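Local coordinates for protein putative dehydrogenase (Amycolatopsis orientalis, PDB 5A9T) that reduces cyclic imines to amines with NADPH as hydride donor, acting as an imine reductase built as a two-chain assembly, at residues Gly236-Asn241 and Asp270-Ala275; His247-Ser252 and Val257-Pro262. One frame throughout, in Å; residues are numbered along the deposited sequence.

Contact 1. Residues Gly236-Asn241 and Asp270-Ala275. With YLG ((1R)-1-methyl-1,2,3,4-tetrahydroisoquinoline), chain B.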
loop_
_atom_site.group_PDB
_atom_site.type_symbol
_atom_site.label_atom_id
_atom_site.label_comp_id
_atom_site.label_asym_id
_atom_site.label_seq_id
_atom_site.Cartn_x
_atom_site.Cartn_y
_atom_site.Cartn_z
ATOM N N GLY A 236 -18.106 9.912 -6.673
ATOM C CA GLY A 236 -16.871 9.911 -7.486
ATOM C C GLY A 236 -16.771 8.690 -8.340
ATOM O O GLY A 236 -16.895 7.579 -7.834
ATOM N N SER A 237 -16.612 8.818 -9.666
ATOM C CA SER A 237 -16.724 7.733 -10.521
ATOM C C SER A 237 -15.351 7.230 -11.004
ATOM O O SER A 237 -14.347 7.915 -10.931
ATOM C CB SER A 237 -17.490 8.095 -11.808
ATOM O OG SER A 237 -16.746 9.018 -12.614
ATOM N N LEU A 238 -15.364 6.015 -11.521
ATOM C CA LEU A 238 -14.222 5.402 -12.089
ATOM C C LEU A 238 -13.678 6.259 -13.207
ATOM O O LEU A 238 -12.469 6.498 -13.289
ATOM C CB LEU A 238 -14.548 3.995 -12.512
ATOM C CG LEU A 238 -13.400 3.133 -13.051
ATOM C CD1 LEU A 238 -13.625 1.676 -12.720
ATOM C CD2 LEU A 238 -13.181 3.326 -14.540
ATOM N N GLU A 239 -14.558 6.677 -14.132
ATOM C CA GLU A 239 -14.005 7.507 -15.192
ATOM C C GLU A 239 -13.386 8.809 -14.713
ATOM O O GLU A 239 -12.410 9.348 -15.347
ATOM C CB GLU A 239 -15.104 7.662 -16.274
ATOM C CG GLU A 239 -16.233 8.590 -15.871
ATOM C CD GLU A 239 -17.527 8.455 -16.736
ATOM O OE1 GLU A 239 -17.526 7.732 -17.757
ATOM O OE2 GLU A 239 -18.558 9.037 -16.325
ATOM N N MET A 240 -13.772 9.474 -13.620
ATOM C CA MET A 240 -13.132 10.638 -13.084
ATOM C C MET A 240 -11.664 10.386 -12.720
ATOM O O MET A 240 -10.824 11.215 -12.824
ATOM C CB MET A 240 -13.871 11.254 -11.927
ATOM C CG MET A 240 -15.200 11.880 -12.369
ATOM S SD MET A 240 -16.298 12.155 -10.962
ATOM C CE MET A 240 -15.290 13.211 -9.971
ATOM N N ASN A 241 -11.396 9.194 -12.287
ATOM C CA ASN A 241 -10.038 8.724 -11.968
ATOM C C ASN A 241 -9.169 8.538 -13.161
ATOM O O ASN A 241 -7.926 8.668 -12.999
ATOM C CB ASN A 241 -10.124 7.456 -11.087
ATOM C CG ASN A 241 -10.625 7.738 -9.711
ATOM O OD1 ASN A 241 -11.873 7.589 -9.460
ATOM N ND2 ASN A 241 -9.830 8.198 -8.880
ATOM N N ASP A 270 -9.280 2.070 -18.302
ATOM C CA ASP A 270 -9.840 2.028 -19.697
ATOM C C ASP A 270 -10.548 0.701 -19.989
ATOM O O ASP A 270 -11.690 0.708 -20.568
ATOM C CB ASP A 270 -8.624 2.144 -20.625
ATOM C CG ASP A 270 -7.962 3.573 -20.630
ATOM O OD1 ASP A 270 -8.603 4.625 -20.251
ATOM O OD2 ASP A 270 -6.736 3.634 -21.053
ATOM N N ARG A 271 -10.029 -0.416 -19.547
ATOM C CA ARG A 271 -10.690 -1.752 -19.693
ATOM C C ARG A 271 -12.083 -1.741 -19.027
ATOM O O ARG A 271 -13.106 -2.230 -19.536
ATOM C CB ARG A 271 -9.797 -2.861 -19.085
ATOM C CG ARG A 271 -10.086 -4.348 -19.335
ATOM C CD ARG A 271 -8.949 -5.173 -18.694
ATOM N NE ARG A 271 -9.464 -6.489 -18.346
ATOM C CZ ARG A 271 -8.941 -7.339 -17.440
ATOM N NH1 ARG A 271 -7.798 -7.084 -16.689
ATOM N NH2 ARG A 271 -9.586 -8.480 -17.276
ATOM N N ALA A 272 -12.139 -1.188 -17.837
ATOM C CA ALA A 272 -13.355 -1.078 -17.089
ATOM C C ALA A 272 -14.341 -0.125 -17.709
ATOM O O ALA A 272 -15.556 -0.488 -17.723
ATOM C CB ALA A 272 -13.008 -0.605 -15.654
ATOM N N VAL A 273 -13.911 1.008 -18.254
ATOM C CA VAL A 273 -14.820 1.965 -18.882
ATOM C C VAL A 273 -15.388 1.257 -20.174
ATOM O O VAL A 273 -16.627 1.276 -20.402
ATOM C CB VAL A 273 -14.149 3.287 -19.243
ATOM C CG1 VAL A 273 -15.050 4.126 -20.168
ATOM C CG2 VAL A 273 -13.863 4.133 -18.004
ATOM N N ALA A 274 -14.526 0.503 -20.880
ATOM C CA ALA A 274 -15.079 -0.291 -22.065
ATOM C C ALA A 274 -16.093 -1.354 -21.698
ATOM O O ALA A 274 -16.979 -1.661 -22.510
ATOM C CB ALA A 274 -13.956 -0.964 -22.854
ATOM N N ALA A 275 -15.938 -2.013 -20.571
ATOM C CA ALA A 275 -16.873 -2.953 -20.054
ATOM C C ALA A 275 -18.116 -2.359 -19.422
ATOM O O ALA A 275 -18.869 -3.144 -18.897
ATOM C CB ALA A 275 -16.188 -3.915 -19.080
HETATM C C4 YLG B . -7.122 8.617 -5.660
HETATM C C14 YLG B . -7.706 7.352 -5.659
HETATM C C5 YLG B . -9.089 7.084 -5.439
HETATM C C6 YLG B . -9.665 5.842 -5.410
HETATM C C11 YLG B . -8.767 4.831 -5.641
HETATM C C8 YLG B . -10.587 8.117 -3.712
HETATM C C10 YLG B . -10.054 8.159 -5.175
HETATM C C12 YLG B . -7.384 5.050 -5.862
HETATM C C13 YLG B . -6.808 6.313 -5.906
HETATM N N2 YLG B . -9.427 9.449 -5.478
HETATM C C3 YLG B . -8.069 9.752 -5.099
#
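L238 and V273 bury the largest areas of this contact, L238 reaching from the first turn of helix 238-255 to the last turns of helix 260-274. Its CB leaves the backbone in the direction of 270-275, and CG continues outward because it stands anti to the backbone N (chi1 -175°). The chain then forks: CD1 lies 3.8 Å from A272 CB, while CD2 lies 3.6 Å from V273 CG2 and also reaches A272 CB at 4.1 Å. The A272 methyl is thus touched by both prongs of the fork. The side chains of L238 and V273 cross obliquely, and V273 uses only its CG2 branch, which also approaches E239 CB at 4.1 Å. Only the base of E239 takes part in this touch. L238 and A272 are buried, whereas E239 and V273 lie on the exposed margin, where the packing opens to solvent; L269 and S284 also touch L238, and L288 touches A272.

S237 fixes the start of the leucine-bearing helix. Its OG accepts a bond from M240 N at 3.2 Å, with an N-H...O angle of 156°, and the weak bond from S237 N to M240 SD, 3.6 Å long, runs back the other way. One turn in, the side-chain amide of N241 lies against the bound (1R)-1-methyl-1,2,3,4-tetrahydroisoquinoline. Y282 touches N241 from the same chain. A capping box formed by S237 and M240 therefore begins a helix that packs through L238 on its neighbour and lends N241 to the amine pocket of the C-terminal helical domain.

Contact 2. Residues His247-Ser252 and Val257-Pro262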
loop_
_atom_site.group_PDB
_atom_site.type_symbol
_atom_site.label_atom_id
_atom_site.label_comp_id
_atom_site.label_asym_id
_atom_site.label_seq_id
_atom_site.Cartn_x
_atom_site.Cartn_y
_atom_site.Cartn_z
ATOM N N HIS A 247 -3.353 13.258 -15.493
ATOM C CA HIS A 247 -2.649 14.293 -14.829
ATOM C C HIS A 247 -1.283 13.803 -14.261
ATOM O O HIS A 247 -0.190 14.447 -14.367
ATOM C CB HIS A 247 -3.545 14.942 -13.796
ATOM C CG HIS A 247 -3.172 16.325 -13.567
ATOM N ND1 HIS A 247 -3.580 17.345 -14.417
ATOM C CD2 HIS A 247 -2.309 16.875 -12.675
ATOM C CE1 HIS A 247 -2.993 18.471 -14.044
ATOM N NE2 HIS A 247 -2.256 18.219 -12.970
ATOM N N ILE A 248 -1.354 12.648 -13.565
ATOM C CA ILE A 248 -0.176 12.067 -12.996
ATOM C C ILE A 248 0.846 11.800 -14.096
ATOM O O ILE A 248 2.079 11.994 -13.910
ATOM C CB ILE A 248 -0.485 10.792 -12.163
ATOM C CG1 ILE A 248 -1.317 11.241 -10.979
ATOM C CG2 ILE A 248 0.788 10.028 -11.826
ATOM C CD1 ILE A 248 -1.984 10.026 -10.333
ATOM N N ILE A 249 0.362 11.260 -15.180
ATOM C CA ILE A 249 1.247 10.904 -16.365
ATOM C C ILE A 249 1.841 12.180 -16.853
ATOM O O ILE A 249 3.063 12.206 -17.139
ATOM C CB ILE A 249 0.450 10.176 -17.449
ATOM C CG1 ILE A 249 -0.018 8.815 -16.989
ATOM C CG2 ILE A 249 1.212 10.039 -18.757
ATOM C CD1 ILE A 249 -1.112 8.179 -17.788
ATOM N N GLY A 250 1.077 13.225 -17.065
ATOM C CA GLY A 250 1.632 14.504 -17.539
ATOM C C GLY A 250 2.632 15.149 -16.609
ATOM O O GLY A 250 3.730 15.619 -17.004
ATOM N N THR A 251 2.427 15.081 -15.300
ATOM C CA THR A 251 3.357 15.604 -14.382
ATOM C C THR A 251 4.657 14.744 -14.361
ATOM O O THR A 251 5.772 15.246 -14.191
ATOM C CB THR A 251 2.762 15.688 -12.967
ATOM O OG1 THR A 251 1.729 16.729 -13.044
ATOM C CG2 THR A 251 3.758 16.086 -11.936
ATOM N N SER A 252 4.503 13.404 -14.429
ATOM C CA SER A 252 5.624 12.538 -14.493
ATOM C C SER A 252 6.503 12.923 -15.681
ATOM O O SER A 252 7.739 12.977 -15.585
ATOM C CB SER A 252 5.235 11.097 -14.582
ATOM O OG SER A 252 4.465 10.677 -13.437
ATOM N N VAL A 257 10.282 11.589 -15.260
ATOM C CA VAL A 257 10.131 10.343 -14.599
ATOM C C VAL A 257 9.314 9.379 -15.426
ATOM O O VAL A 257 8.346 9.804 -16.098
ATOM C CB VAL A 257 9.465 10.592 -13.192
ATOM C CG1 VAL A 257 9.006 9.301 -12.526
ATOM C CG2 VAL A 257 10.410 11.404 -12.331
ATOM N N ASP A 258 9.644 8.130 -15.417
ATOM C CA ASP A 258 9.020 7.135 -16.240
ATOM C C ASP A 258 7.528 7.061 -15.935
ATOM O O ASP A 258 7.109 7.194 -14.808
ATOM C CB ASP A 258 9.705 5.811 -16.066
ATOM C CG ASP A 258 9.146 4.738 -16.954
ATOM O OD1 ASP A 258 9.625 4.826 -18.115
ATOM O OD2 ASP A 258 8.316 3.884 -16.582
ATOM N N THR A 259 6.732 6.800 -16.964
ATOM C CA THR A 259 5.280 6.774 -16.809
ATOM C C THR A 259 4.675 5.386 -16.836
ATOM O O THR A 259 3.431 5.296 -16.762
ATOM C CB THR A 259 4.630 7.590 -17.925
ATOM O OG1 THR A 259 4.957 6.983 -19.187
ATOM C CG2 THR A 259 5.017 9.026 -17.895
ATOM N N GLU A 260 5.436 4.298 -16.861
ATOM C CA GLU A 260 4.855 2.981 -17.034
ATOM C C GLU A 260 3.827 2.690 -15.945
ATOM O O GLU A 260 2.758 2.241 -16.257
ATOM C CB GLU A 260 5.851 1.843 -17.073
ATOM C CG GLU A 260 5.205 0.536 -17.585
ATOM C CD GLU A 260 6.176 -0.660 -17.701
ATOM O OE1 GLU A 260 7.422 -0.484 -17.733
ATOM O OE2 GLU A 260 5.670 -1.823 -17.754
ATOM N N ILE A 261 4.163 3.000 -14.686
ATOM C CA ILE A 261 3.244 2.646 -13.578
ATOM C C ILE A 261 1.852 3.356 -13.750
ATOM O O ILE A 261 0.831 2.698 -13.800
ATOM C CB ILE A 261 3.915 2.894 -12.206
ATOM C CG1 ILE A 261 5.029 1.910 -11.958
ATOM C CG2 ILE A 261 2.860 2.859 -11.080
ATOM C CD1 ILE A 261 4.641 0.524 -11.884
ATOM N N PRO A 262 1.812 4.699 -13.887
ATOM C CA PRO A 262 0.500 5.344 -14.030
ATOM C C PRO A 262 -0.151 4.997 -15.369
ATOM O O PRO A 262 -1.379 4.908 -15.407
ATOM C CB PRO A 262 0.806 6.823 -13.794
ATOM C CG PRO A 262 2.277 6.930 -14.162
ATOM C CD PRO A 262 2.861 5.693 -13.614
#
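I249 packs its CG1 against the CB-CG side of the P262 ring, 3.9 Å from P262 CB and 4.1 Å from P262 CG. With CG1 anti to its own carbonyl carbon (chi1 -67°), the two branches part: CG1 goes to the proline, while CG2 meets the T259 methyl CG2 at 4.0 Å, the two side chains crossing at about a right angle. I248 brings its CG2 to P262 CB at 3.8 Å, so both isoleucines share one proline carbon. An alanine in place of I249 would probably strip the P262 ring of one of its two isoleucine neighbours, take from the T259 methyl its contact with CG2, and open a gap between the segments.

Closer to the connection, S252 CB sits 3.9 Å from T259 CG2, and its hydroxyl turns back to give a bond to I248 O of 2.8 Å. That oxygen also accepts from S252 N, and the two donors arrive on opposite faces of its plane, gripping it twice. S252 O accepts from V257 N at 2.9 Å, a nearly straight bond (167°) across the connection. H187 of helix 166-193 packs on S252, V257 and P262. D258 OD2 accepts from E260 N at 2.9 Å, approached from above the carboxylate plane, and also forms a salt bridge with R271 of the second subunit. The segments form a tight helical hairpin, with an Asx turn at D258 leading into helix 260-274 beside the subunit interface.

How the contacts relate
Both contacts join the same two helices, 238-255 and 260-274, within the C-terminal domain, and their centres lie 18 Å apart, with nearest atoms about 7 Å from each other. Along the chain the order is 236-241, 247-252, 257-262, 270-275, so contact 2 closes the hairpin near its turn and contact 1 joins its far ends. The pair of helices is therefore held together at two levels. The second subunit reaches both: R271 of segment 270-275 forms salt bridges with D258 and E260 of segment 257-262 in the second subunit, so the far end of one hairpin is tied to the turn end of its partner's across the dimer.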